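Local atomic coordinates of diacylglycerol kinase (Bacillus anthracis, PDB entry 3S40), a protein that probably transfers the gamma-phosphate of ATP to diacylglycerol, giving phosphatidic acid. Residues G82-E87 and Q290-M295; F227-K230 and A236-D239. One frame throughout, in Å; residues are numbered along the deposited sequence.

Contact 1. Residues G82-E87 and Q290-M295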
# COMPACT_ATOMS: atom_id res chain seq x y z
N GLY A 82 -7.43 -9.86 -1.64
CA GLY A 82 -8.56 -10.47 -2.32
C GLY A 82 -8.35 -10.48 -3.82
O GLY A 82 -8.55 -11.50 -4.47
N LEU A 83 -7.94 -9.36 -4.37
CA LEU A 83 -7.88 -9.22 -5.83
C LEU A 83 -6.59 -9.74 -6.44
O LEU A 83 -6.60 -10.33 -7.52
CB LEU A 83 -8.04 -7.76 -6.22
CG LEU A 83 -9.44 -7.23 -6.54
CD1 LEU A 83 -10.50 -8.29 -6.34
CD2 LEU A 83 -9.76 -5.97 -5.74
N ALA A 84 -5.47 -9.51 -5.75
CA ALA A 84 -4.17 -9.71 -6.38
C ALA A 84 -4.00 -11.10 -7.04
O ALA A 84 -3.48 -11.19 -8.15
CB ALA A 84 -3.03 -9.42 -5.41
N PRO A 85 -4.43 -12.17 -6.36
CA PRO A 85 -4.17 -13.48 -6.99
C PRO A 85 -5.14 -13.89 -8.11
O PRO A 85 -4.96 -14.95 -8.70
CB PRO A 85 -4.24 -14.46 -5.81
CG PRO A 85 -5.02 -13.77 -4.76
CD PRO A 85 -4.87 -12.29 -4.96
N LEU A 86 -6.12 -13.04 -8.42
CA LEU A 86 -7.14 -13.38 -9.39
C LEU A 86 -6.74 -13.10 -10.83
O LEU A 86 -5.99 -12.16 -11.11
CB LEU A 86 -8.43 -12.60 -9.08
CG LEU A 86 -8.97 -12.73 -7.65
CD1 LEU A 86 -10.35 -12.05 -7.52
CD2 LEU A 86 -9.03 -14.19 -7.21
N GLU A 87 -7.28 -13.90 -11.75
CA GLU A 87 -7.03 -13.71 -13.18
C GLU A 87 -7.70 -12.46 -13.67
O GLU A 87 -7.20 -11.75 -14.54
CB GLU A 87 -7.53 -14.90 -14.01
CG GLU A 87 -6.80 -16.22 -13.68
CD GLU A 87 -5.28 -16.11 -13.85
OE1 GLU A 87 -4.82 -15.63 -14.91
OE2 GLU A 87 -4.54 -16.51 -12.91
N GLN A 290 4.46 -5.70 -12.35
CA GLN A 290 4.32 -4.38 -12.90
C GLN A 290 2.89 -4.12 -13.40
O GLN A 290 2.32 -4.93 -14.11
CB GLN A 290 5.36 -4.17 -14.00
CG GLN A 290 5.69 -2.73 -14.30
CD GLN A 290 6.96 -2.55 -15.14
OE1 GLN A 290 7.87 -3.40 -15.13
NE2 GLN A 290 7.02 -1.45 -15.88
N GLY A 291 2.32 -3.00 -12.98
CA GLY A 291 1.00 -2.62 -13.44
C GLY A 291 -0.08 -3.65 -13.18
O GLY A 291 -1.01 -3.78 -13.96
N HIS A 292 0.04 -4.36 -12.07
CA HIS A 292 -0.85 -5.48 -11.74
C HIS A 292 -2.27 -5.02 -11.42
O HIS A 292 -3.23 -5.70 -11.77
CB HIS A 292 -0.27 -6.27 -10.56
CG HIS A 292 -0.92 -7.59 -10.31
ND1 HIS A 292 -0.86 -8.64 -11.20
CD2 HIS A 292 -1.64 -8.04 -9.25
CE1 HIS A 292 -1.51 -9.68 -10.71
NE2 HIS A 292 -1.99 -9.34 -9.52
N PHE A 293 -2.39 -3.87 -10.75
CA PHE A 293 -3.70 -3.26 -10.53
C PHE A 293 -3.81 -2.02 -11.38
O PHE A 293 -2.81 -1.41 -11.75
CB PHE A 293 -3.87 -2.82 -9.07
CG PHE A 293 -4.11 -3.95 -8.10
CD1 PHE A 293 -4.61 -5.17 -8.54
CD2 PHE A 293 -3.85 -3.79 -6.74
CE1 PHE A 293 -4.85 -6.21 -7.63
CE2 PHE A 293 -4.07 -4.82 -5.84
CZ PHE A 293 -4.56 -6.04 -6.29
N THR A 294 -5.05 -1.66 -11.69
CA THR A 294 -5.40 -0.32 -12.10
C THR A 294 -6.17 0.33 -10.94
O THR A 294 -7.04 -0.30 -10.33
CB THR A 294 -6.28 -0.32 -13.38
OG1 THR A 294 -7.52 -1.00 -13.10
CG2 THR A 294 -5.56 -1.03 -14.52
N MSE A 295 -5.86 1.59 -10.67
CA MSE A 295 -6.47 2.29 -9.56
C MSE A 295 -6.89 3.70 -9.91
O MSE A 295 -6.26 4.38 -10.73
CB MSE A 295 -5.51 2.29 -8.37
CG MSE A 295 -5.01 0.91 -8.03
SE MSE A 295 -4.37 0.64 -6.21
CE MSE A 295 -5.99 1.08 -5.20

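Contact 2. Residues F227-K230 and A236-D239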
# COMPACT_ATOMS: atom_id res chain seq x y z
N PHE A 227 15.87 -0.61 1.46
CA PHE A 227 16.34 0.43 2.36
C PHE A 227 16.83 -0.24 3.64
O PHE A 227 16.07 -0.92 4.35
CB PHE A 227 15.20 1.42 2.65
CG PHE A 227 15.63 2.64 3.43
CD1 PHE A 227 16.16 3.74 2.78
CD2 PHE A 227 15.50 2.67 4.81
CE1 PHE A 227 16.55 4.86 3.49
CE2 PHE A 227 15.89 3.80 5.53
CZ PHE A 227 16.41 4.89 4.87
N VAL A 228 18.11 -0.05 3.92
CA VAL A 228 18.73 -0.67 5.09
C VAL A 228 19.30 0.39 6.02
O VAL A 228 20.08 1.24 5.60
CB VAL A 228 19.86 -1.60 4.67
CG1 VAL A 228 20.51 -2.21 5.90
CG2 VAL A 228 19.33 -2.68 3.74
N VAL A 229 18.93 0.35 7.29
CA VAL A 229 19.61 1.23 8.23
C VAL A 229 20.65 0.43 8.99
O VAL A 229 20.32 -0.53 9.69
CB VAL A 229 18.66 1.91 9.19
CG1 VAL A 229 19.44 2.91 10.05
CG2 VAL A 229 17.55 2.62 8.42
N LYS A 230 21.91 0.82 8.84
CA LYS A 230 23.01 0.09 9.45
C LYS A 230 23.04 0.34 10.95
O LYS A 230 22.43 1.30 11.44
CB LYS A 230 24.33 0.49 8.80
CG LYS A 230 24.28 0.44 7.28
CD LYS A 230 25.60 0.86 6.64
CE LYS A 230 25.47 0.93 5.12
NZ LYS A 230 26.74 1.32 4.44
N ALA A 236 21.17 9.32 11.62
CA ALA A 236 20.85 9.79 10.28
C ALA A 236 19.43 9.41 9.90
O ALA A 236 18.69 10.20 9.31
CB ALA A 236 21.84 9.22 9.28
N PHE A 237 19.05 8.18 10.23
CA PHE A 237 17.74 7.69 9.89
C PHE A 237 16.64 8.47 10.60
O PHE A 237 15.56 8.70 10.04
CB PHE A 237 17.63 6.21 10.24
CG PHE A 237 16.25 5.67 10.16
CD1 PHE A 237 15.56 5.68 8.96
CD2 PHE A 237 15.63 5.16 11.27
CE1 PHE A 237 14.28 5.18 8.88
CE2 PHE A 237 14.35 4.66 11.20
CZ PHE A 237 13.68 4.67 10.00
N LYS A 238 16.91 8.87 11.84
CA LYS A 238 15.96 9.68 12.59
C LYS A 238 15.68 10.96 11.82
O LYS A 238 14.56 11.47 11.84
CB LYS A 238 16.50 9.97 13.99
CG LYS A 238 16.37 8.80 14.96
CD LYS A 238 17.56 8.68 15.89
CE LYS A 238 17.64 9.84 16.87
NZ LYS A 238 18.85 9.75 17.74
N ASP A 239 16.70 11.46 11.13
CA ASP A 239 16.57 12.69 10.35
C ASP A 239 15.68 12.55 9.12
O ASP A 239 14.91 13.45 8.80
CB ASP A 239 17.95 13.22 9.96
CG ASP A 239 18.62 13.98 11.09
OD1 ASP A 239 17.89 14.61 11.89
OD2 ASP A 239 19.87 13.95 11.18

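Contact 1. Residues G82-E87 and Q290-M295
H292 and F293, neighbours at a bulge in strand 284-296, send both rings to the chain leaving helix 73-83, where one meets the A84 carbonyl and the other the backbone N of A84 and the CB atoms of L83 and A84. The contact joins the helix 73-83 region of the catalytic domain to strand 284-296 of the antiparallel sheet. In H292, CG lies anti to the backbone N (chi1 -168°), which carries the ring across to A84. CB and CG serve as the stem; CD2 and CE1, one on each side of NE2, lie 3.8 and 3.6 Å from A84 O. At the tip, NE2 donates to A84 O over 2.7 Å. The bond is nearly straight, 168° at the hydrogen, runs in the plane of the imidazole and meets a lone pair in the carbonyl plane. F293 works differently: its CZ brings the ring edge to 3.6 Å from A84 N, while CE1 lies 3.8 Å from L83 CB. H292 and F293 both face V128 of strand 125-133, forming a classic beta bulge, which probably helps consecutive side chains reach the type I turn L83 to L86. The guanidinium of R89 donates from NE to H292 O and from NH1 to L86 O, bridging the two segments. Donation from NE2 requires a proton there and ties the imidazole's orientation to the carbonyl of A84.

Contact 2. Residues F227-K230 and A236-D239
A short helix laid against one face of an antiparallel sheet is the setting here: helix 234-240 follows strand 224-230 almost at once and turns F237 back onto it. F237 meets two residues of the strand, V229 and F227. V229 brings CG2 over one face of the F237 ring, 4.0 Å from the centroid and 25° off the ring normal, a CH-pi contact displaced toward the CG-CD1 bond at the rim. Its other branch, CG1, reaches F237 CB at 3.8 Å, so the forked valine holds both the stem and the ring of the phenylalanine. F227 adds a different approach. Its CE2 lies 3.9 Å from F237 CD1, which sits at the edge of the F227 ring and near its plane; relative to the F237 ring, CE2 comes in at a slant.

The alternation of a beta strand explains the choice of partners, since F227 and V229 project toward the helix while V228 faces the other way, onto Y192 and A196 of strand 190-196. This places the strand between two layers, as in the beta sandwich of the YegS and NAD kinase C-terminal family to which the region belongs. In F237 the ring is anti to the backbone N (chi1 169°), a setting that extends it from the helix toward the sheet. L198 of strand 198-202 and I254 of strand 254-259, the two neighbours of strand 224-230 in the sheet, also touch F237, and F213 packs edge-to-face with its ring.

Both contacts are buried, yet they sit at different depths and join different parts of the fold. The centre of contact 1 lies about 13 Å from the centre of the chain, and it joins residues over 200 positions apart, one segment in the diacylglycerol kinase catalytic domain and the other in the C-terminal beta-sandwich-like region. Contact 2, its centre about 21 Å from that of the chain and on the opposite side, joins a strand to the helix that follows it within that C-terminal region. The two share no helix or strand, and their nearest atoms are about 19 Å apart. Their chemistry differs accordingly: the long-range contact combines a directional hydrogen bond with apolar packing, whereas the local one relies on apolar side chains alone.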